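Local coordinates for protein sialidase B (Streptococcus pneumoniae serotype 4, PDB 4XJW) that cleaves terminal sialic acid residues from alpha-2,3-, alpha-2,6- and alpha-2,8-linked oligosaccharides, glycoproteins and glycolipids as a family 33 sialidase, at residues Tyr331-Leu335 against Tyr345-Glu349; Lys489-Ala493 against Gly534-Ser538. The protein carries 1 engineered substitution. One frame throughout, in Å; residues are numbered along the deposited sequence.

Contacts 1 and 2 are both partly buried and follow one another along the chain, their centres about 28 Å apart and their nearest atoms about 9 Å apart. Contact 1 stays within one beta hairpin, strands 330-337 and 345-347 of a sheet formed by an insertion between strands 301-308 and 420-426 of the propeller, and is held by backbone bonds with an aromatic and charged cluster at one end. Contact 2 joins two successive blades instead: the outermost strand 489-494 of one meets the Asp-box loop of the next, with no backbone-to-backbone bond, so that side chains of the strand meet side chains and carbonyl oxygens of the loop. In each, charged groups occupy the more exposed end and apolar side chains the other.

Contact 1: residues Tyr331-Leu335 against Tyr345-Glu349; sequences YYLKL and YTVRE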
ATOM      1  N   TYR A 331      26.462 -18.354  13.317  1.00 33.30           N
ATOM      2  CA  TYR A 331      25.346 -18.820  12.503  1.00 28.47           C
ATOM      3  C   TYR A 331      25.720 -18.842  11.033  1.00 26.62           C
ATOM      4  O   TYR A 331      26.185 -17.844  10.484  1.00 30.56           O
ATOM      5  CB  TYR A 331      24.125 -17.934  12.730  1.00 29.41           C
ATOM      6  CG  TYR A 331      23.744 -17.831  14.184  1.00 35.11           C
ATOM      7  CD1 TYR A 331      22.903 -18.771  14.767  1.00 30.23           C
ATOM      8  CD2 TYR A 331      24.241 -16.806  14.981  1.00 39.85           C
ATOM      9  CE1 TYR A 331      22.553 -18.684  16.104  1.00 39.90           C
ATOM     10  CE2 TYR A 331      23.903 -16.714  16.317  1.00 43.26           C
ATOM     11  CZ  TYR A 331      23.058 -17.656  16.872  1.00 42.85           C
ATOM     12  OH  TYR A 331      22.717 -17.560  18.203  1.00 48.79           O
ATOM     13  N   TYR A 332      25.526 -19.995  10.403  1.00 23.37           N
ATOM     14  CA  TYR A 332      25.878 -20.153   9.003  1.00 26.06           C
ATOM     15  C   TYR A 332      24.655 -20.533   8.202  1.00 23.37           C
ATOM     16  O   TYR A 332      23.910 -21.432   8.587  1.00 20.68           O
ATOM     17  CB  TYR A 332      26.966 -21.213   8.842  1.00 25.09           C
ATOM     18  CG  TYR A 332      28.249 -20.841   9.535  1.00 27.71           C
ATOM     19  CD1 TYR A 332      29.059 -19.832   9.031  1.00 29.63           C
ATOM     20  CD2 TYR A 332      28.649 -21.490  10.695  1.00 32.09           C
ATOM     21  CE1 TYR A 332      30.233 -19.476   9.659  1.00 32.08           C
ATOM     22  CE2 TYR A 332      29.829 -21.139  11.333  1.00 37.24           C
ATOM     23  CZ  TYR A 332      30.614 -20.133  10.807  1.00 38.07           C
ATOM     24  OH  TYR A 332      31.789 -19.772  11.425  1.00 36.35           O
ATOM     25  N   LEU A 333      24.455 -19.832   7.090  1.00 23.34           N
ATOM     26  CA  LEU A 333      23.325 -20.075   6.204  1.00 20.45           C
ATOM     27  C   LEU A 333      23.422 -21.463   5.581  1.00 21.35           C
ATOM     28  O   LEU A 333      24.450 -21.810   4.992  1.00 25.17           O
ATOM     29  CB  LEU A 333      23.302 -19.007   5.109  1.00 25.31           C
ATOM     30  CG  LEU A 333      22.116 -18.992   4.144  1.00 18.06           C
ATOM     31  CD1 LEU A 333      20.850 -18.608   4.884  1.00 19.18           C
ATOM     32  CD2 LEU A 333      22.392 -18.020   2.993  1.00 20.26           C
ATOM     33  N   LYS A 334      22.362 -22.252   5.732  1.00 19.00           N
ATOM     34  CA  LYS A 334      22.322 -23.609   5.188  1.00 18.83           C
ATOM     35  C   LYS A 334      21.906 -23.567   3.731  1.00 22.19           C
ATOM     36  O   LYS A 334      21.097 -22.728   3.334  1.00 24.10           O
ATOM     37  CB  LYS A 334      21.359 -24.494   5.986  1.00 21.85           C
ATOM     38  CG  LYS A 334      21.767 -24.708   7.437  1.00 25.78           C
ATOM     39  CD  LYS A 334      20.814 -25.635   8.165  1.00 26.57           C
ATOM     40  CE  LYS A 334      19.452 -24.996   8.347  1.00 22.56           C
ATOM     41  NZ  LYS A 334      18.500 -25.898   9.039  1.00 28.31           N
ATOM     42  N   LEU A 335      22.476 -24.465   2.931  1.00 20.51           N
ATOM     43  CA  LEU A 335      22.104 -24.574   1.526  1.00 20.80           C
ATOM     44  C   LEU A 335      21.827 -26.019   1.131  1.00 19.46           C
ATOM     45  O   LEU A 335      22.455 -26.949   1.643  1.00 20.14           O
ATOM     46  CB  LEU A 335      23.203 -24.024   0.622  1.00 20.09           C
ATOM     47  CG  LEU A 335      23.537 -22.535   0.699  1.00 20.75           C
ATOM     48  CD1 LEU A 335      24.772 -22.207  -0.130  1.00 17.32           C
ATOM     49  CD2 LEU A 335      22.350 -21.701   0.253  1.00 17.96           C
ATOM     50  N   TYR A 345      25.031 -28.388   3.011  1.00 23.38           N
ATOM     51  CA  TYR A 345      26.004 -27.308   2.858  1.00 25.66           C
ATOM     52  C   TYR A 345      25.732 -26.112   3.776  1.00 22.87           C
ATOM     53  O   TYR A 345      24.598 -25.888   4.215  1.00 21.15           O
ATOM     54  CB  TYR A 345      26.056 -26.838   1.401  1.00 23.15           C
ATOM     55  CG  TYR A 345      26.408 -27.934   0.419  1.00 20.60           C
ATOM     56  CD1 TYR A 345      25.424 -28.765  -0.106  1.00 22.60           C
ATOM     57  CD2 TYR A 345      27.724 -28.140   0.023  1.00 24.96           C
ATOM     58  CE1 TYR A 345      25.743 -29.777  -0.994  1.00 26.81           C
ATOM     59  CE2 TYR A 345      28.053 -29.140  -0.868  1.00 26.81           C
ATOM     60  CZ  TYR A 345      27.058 -29.956  -1.373  1.00 27.01           C
ATOM     61  OH  TYR A 345      27.391 -30.955  -2.263  1.00 25.95           O
ATOM     62  N   THR A 346      26.790 -25.362   4.069  1.00 23.66           N
ATOM     63  CA  THR A 346      26.682 -24.091   4.778  1.00 23.60           C
ATOM     64  C   THR A 346      27.530 -23.048   4.073  1.00 24.68           C
ATOM     65  O   THR A 346      28.489 -23.380   3.368  1.00 20.92           O
ATOM     66  CB  THR A 346      27.153 -24.181   6.244  1.00 25.55           C
ATOM     67  OG1 THR A 346      28.461 -24.772   6.301  1.00 26.25           O
ATOM     68  CG2 THR A 346      26.186 -24.995   7.076  1.00 23.87           C
ATOM     69  N   VAL A 347      27.161 -21.784   4.252  1.00 21.33           N
ATOM     70  CA  VAL A 347      27.966 -20.679   3.759  1.00 20.81           C
ATOM     71  C   VAL A 347      28.849 -20.225   4.914  1.00 25.91           C
ATOM     72  O   VAL A 347      28.347 -19.764   5.937  1.00 25.01           O
ATOM     73  CB  VAL A 347      27.105 -19.494   3.287  1.00 27.03           C
ATOM     74  CG1 VAL A 347      27.967 -18.458   2.619  1.00 20.61           C
ATOM     75  CG2 VAL A 347      26.032 -19.955   2.318  1.00 20.40           C
ATOM     76  N   ARG A 348      30.160 -20.368   4.759  1.00 23.26           N
ATOM     77  CA  ARG A 348      31.089 -20.012   5.828  1.00 26.65           C
ATOM     78  C   ARG A 348      31.735 -18.656   5.593  1.00 28.75           C
ATOM     79  O   ARG A 348      31.293 -17.886   4.741  1.00 27.64           O
ATOM     80  CB  ARG A 348      32.176 -21.068   5.956  1.00 29.02           C
ATOM     81  CG  ARG A 348      31.648 -22.474   6.113  1.00 30.42           C
ATOM     82  CD  ARG A 348      31.092 -22.732   7.496  1.00 31.30           C
ATOM     83  NE  ARG A 348      30.924 -24.165   7.716  1.00 38.20           N
ATOM     84  CZ  ARG A 348      31.141 -24.774   8.874  1.00 37.36           C
ATOM     85  NH1 ARG A 348      31.528 -24.073   9.930  1.00 39.02           N
ATOM     86  NH2 ARG A 348      30.973 -26.086   8.977  1.00 38.92           N
ATOM     87  N   GLU A 349      32.791 -18.382   6.356  1.00 31.08           N
ATOM     88  CA  GLU A 349      33.555 -17.145   6.215  1.00 33.41           C
ATOM     89  C   GLU A 349      34.052 -16.972   4.781  1.00 31.09           C
ATOM     90  O   GLU A 349      34.378 -17.953   4.108  1.00 34.11           O
ATOM     91  CB  GLU A 349      34.733 -17.119   7.194  1.00 38.02           C
ATOM     92  CG  GLU A 349      34.344 -16.882   8.653  1.00 31.36           C
ATOM     93  CD  GLU A 349      33.804 -18.129   9.343  1.00 40.90           C
ATOM     94  OE1 GLU A 349      33.906 -19.235   8.767  1.00 39.45           O
ATOM     95  OE2 GLU A 349      33.282 -17.994  10.469  1.00 42.50           O
TER
HETATM   96  O   HOH W   1      26.476 -17.753   6.432  1.00 27.02           O
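The hairpin of strands 330-337 and 345-347 pairs antiparallel, and where it splays Y332 reaches across to R348 and E349. V347 N donates to L333 O at 2.8 Å, in the carbonyl plane. L335 and Y345 form a hydrogen-bonded pair: L335 N meets Y345 O at 2.9 Å from above the carbonyl plane, and the return bond from Y345 N to L335 O is longer, 3.3 Å. K334 faces T346 as the non-hydrogen-bonded pair. Past V347 the ladder opens, and a water accepts from L333 N and donates to V347 O. This hairpin belongs to the antiparallel sheet that strands 324-327 and 352-355 extend, one on each side. Over one face of the Y332 ring lies R348 CD, 3.9 Å from the centroid in a CH-pi contact; the bend at chi2 (-75°) brings CD over the ring. The guanidinium, tilted 45° to the ring, adds a cation-pi contact, and its NH2 forms a salt bridge with E356. At the ring's edge Y332 OH donates to E349 OE2 at 2.5 Å, on the syn side of the carboxylate. V347 CG2 packs on L335 CD1 at 3.6 Å, the two side chains crossing obliquely, while L333 lies alongside V347.

Contact 2: residues Lys489-Ala493 against Gly534-Ser538; sequences KKSSA and GETWS
S491 OG points into the backbone of the loop 534-538, part of the fourth BNR (Asp-box) repeat, and sits 3.0 Å from G534 O and 2.8 Å from E535 O. A chi1 of -178° swings OG away from the backbone N and toward the loop, where the hydroxyl faces both carbonyl oxygens. The same OG lies in the plane of the W537 indole, at the edge near NE1, while W537 NE1 itself makes a weak bond back to G534 O within the loop. K489 CG sits between the backbone N and the carbonyl carbon (chi1 72°), and the chain beyond it runs extended to the loop. There it forms a salt bridge, K489 NZ to E535 OE2 at 2.7 Å on its syn lone pair, with OE1 a weaker second partner at 3.1 Å. E535 crosses the lysine at about a right angle, and its OE2 also pairs with R465. At the other end, A493 CB packs on W537 CB at 3.7 Å. W537 bridges the blades, stacking on Y478 of the preceding sheet while resting on M528 and I514 of its own, and the loop lies against strand 489-494, the outermost strand of its sheet.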
ATOM      1  N   LYS A 489      20.900  -7.894  19.181  1.00 16.97           N
ATOM      2  CA  LYS A 489      20.408  -8.820  20.192  1.00 16.16           C
ATOM      3  C   LYS A 489      18.901  -8.673  20.265  1.00 18.76           C
ATOM      4  O   LYS A 489      18.340  -7.708  19.751  1.00 18.75           O
ATOM      5  CB  LYS A 489      21.028  -8.534  21.564  1.00 16.41           C
ATOM      6  CG  LYS A 489      20.500  -7.263  22.222  1.00 21.47           C
ATOM      7  CD  LYS A 489      21.060  -7.101  23.637  1.00 22.16           C
ATOM      8  CE  LYS A 489      20.539  -5.834  24.297  1.00 22.53           C
ATOM      9  NZ  LYS A 489      21.016  -5.710  25.710  1.00 26.00           N
ATOM     10  N   LYS A 490      18.238  -9.624  20.904  1.00 14.98           N
ATOM     11  CA  LYS A 490      16.797  -9.554  21.044  1.00 16.37           C
ATOM     12  C   LYS A 490      16.390  -9.182  22.457  1.00 17.62           C
ATOM     13  O   LYS A 490      17.113  -9.443  23.420  1.00 15.79           O
ATOM     14  CB  LYS A 490      16.147 -10.887  20.657  1.00 17.88           C
ATOM     15  CG  LYS A 490      16.142 -11.953  21.753  1.00 16.72           C
ATOM     16  CD  LYS A 490      15.222 -13.125  21.387  1.00 21.85           C
ATOM     17  CE  LYS A 490      15.305 -14.249  22.419  1.00 24.05           C
ATOM     18  NZ  LYS A 490      14.741 -13.855  23.743  1.00 19.87           N
ATOM     19  N   SER A 491      15.240  -8.536  22.564  1.00 13.84           N
ATOM     20  CA  SER A 491      14.562  -8.389  23.838  1.00 13.63           C
ATOM     21  C   SER A 491      13.132  -8.861  23.618  1.00 14.16           C
ATOM     22  O   SER A 491      12.375  -8.256  22.858  1.00 14.32           O
ATOM     23  CB  SER A 491      14.602  -6.936  24.317  1.00 13.20           C
ATOM     24  OG  SER A 491      13.980  -6.819  25.581  1.00 18.35           O
ATOM     25  N   SER A 492      12.763  -9.971  24.250  1.00 15.90           N
ATOM     26  CA  SER A 492      11.429 -10.540  24.063  1.00 18.74           C
ATOM     27  C   SER A 492      10.433  -9.983  25.077  1.00 18.00           C
ATOM     28  O   SER A 492      10.764  -9.775  26.246  1.00 21.13           O
ATOM     29  CB  SER A 492      11.461 -12.070  24.152  1.00 17.75           C
ATOM     30  OG  SER A 492      12.293 -12.639  23.164  1.00 21.17           O
ATOM     31  N   ALA A 493       9.213  -9.744  24.614  1.00 15.12           N
ATOM     32  CA  ALA A 493       8.132  -9.288  25.466  1.00 15.95           C
ATOM     33  C   ALA A 493       6.894 -10.129  25.182  1.00 19.32           C
ATOM     34  O   ALA A 493       6.315 -10.059  24.100  1.00 16.88           O
ATOM     35  CB  ALA A 493       7.846  -7.826  25.219  1.00 17.89           C
ATOM     36  N   GLY A 534      14.533  -0.331  26.338  1.00 12.85           N
ATOM     37  CA  GLY A 534      14.216  -1.524  25.571  1.00 15.05           C
ATOM     38  C   GLY A 534      14.724  -2.841  26.134  1.00 15.64           C
ATOM     39  O   GLY A 534      14.423  -3.898  25.587  1.00 17.96           O
ATOM     40  N   GLU A 535      15.501  -2.792  27.215  1.00 15.46           N
ATOM     41  CA  GLU A 535      16.004  -4.027  27.819  1.00 16.34           C
ATOM     42  C   GLU A 535      14.877  -4.911  28.311  1.00 18.32           C
ATOM     43  O   GLU A 535      14.878  -6.123  28.090  1.00 19.56           O
ATOM     44  CB  GLU A 535      16.939  -3.725  28.987  1.00 15.99           C
ATOM     45  CG  GLU A 535      18.255  -3.064  28.576  1.00 16.64           C
ATOM     46  CD  GLU A 535      19.147  -4.009  27.797  1.00 28.46           C
ATOM     47  OE1 GLU A 535      19.355  -5.150  28.260  1.00 27.65           O
ATOM     48  OE2 GLU A 535      19.629  -3.627  26.716  1.00 22.81           O
ATOM     49  N   THR A 536      13.923  -4.299  29.000  1.00 14.41           N
ATOM     50  CA  THR A 536      12.810  -5.029  29.593  1.00 15.38           C
ATOM     51  C   THR A 536      11.480  -4.326  29.337  1.00 15.75           C
ATOM     52  O   THR A 536      11.448  -3.119  29.082  1.00 15.70           O
ATOM     53  CB  THR A 536      12.998  -5.247  31.129  1.00 16.68           C
ATOM     54  OG1 THR A 536      12.925  -3.995  31.813  1.00 16.08           O
ATOM     55  CG2 THR A 536      14.323  -5.928  31.440  1.00 20.81           C
ATOM     56  N   TRP A 537      10.387  -5.085  29.423  1.00 14.10           N
ATOM     57  CA  TRP A 537       9.056  -4.608  29.036  1.00 17.18           C
ATOM     58  C   TRP A 537       7.965  -4.922  30.042  1.00 16.00           C
ATOM     59  O   TRP A 537       7.981  -5.964  30.703  1.00 17.07           O
ATOM     60  CB  TRP A 537       8.668  -5.172  27.662  1.00 14.28           C
ATOM     61  CG  TRP A 537       9.615  -4.666  26.633  1.00 10.99           C
ATOM     62  CD1 TRP A 537      10.790  -5.231  26.265  1.00 10.25           C
ATOM     63  CD2 TRP A 537       9.490  -3.453  25.883  1.00 10.62           C
ATOM     64  NE1 TRP A 537      11.425  -4.433  25.322  1.00 14.52           N
ATOM     65  CE2 TRP A 537      10.629  -3.343  25.061  1.00 14.61           C
ATOM     66  CE3 TRP A 537       8.512  -2.451  25.817  1.00 10.65           C
ATOM     67  CZ2 TRP A 537      10.823  -2.276  24.183  1.00 11.74           C
ATOM     68  CZ3 TRP A 537       8.703  -1.385  24.929  1.00 11.70           C
ATOM     69  CH2 TRP A 537       9.851  -1.312  24.135  1.00 10.46           C
ATOM     70  N   SER A 538       7.004  -4.016  30.136  1.00 15.61           N
ATOM     71  CA  SER A 538       5.898  -4.155  31.078  1.00 16.54           C
ATOM     72  C   SER A 538       4.830  -5.129  30.591  1.00 17.89           C
ATOM     73  O   SER A 538       4.864  -5.613  29.450  1.00 17.07           O
ATOM     74  CB  SER A 538       5.236  -2.804  31.272  1.00 19.09           C
ATOM     75  OG  SER A 538       4.468  -2.482  30.122  1.00 16.81           O
TER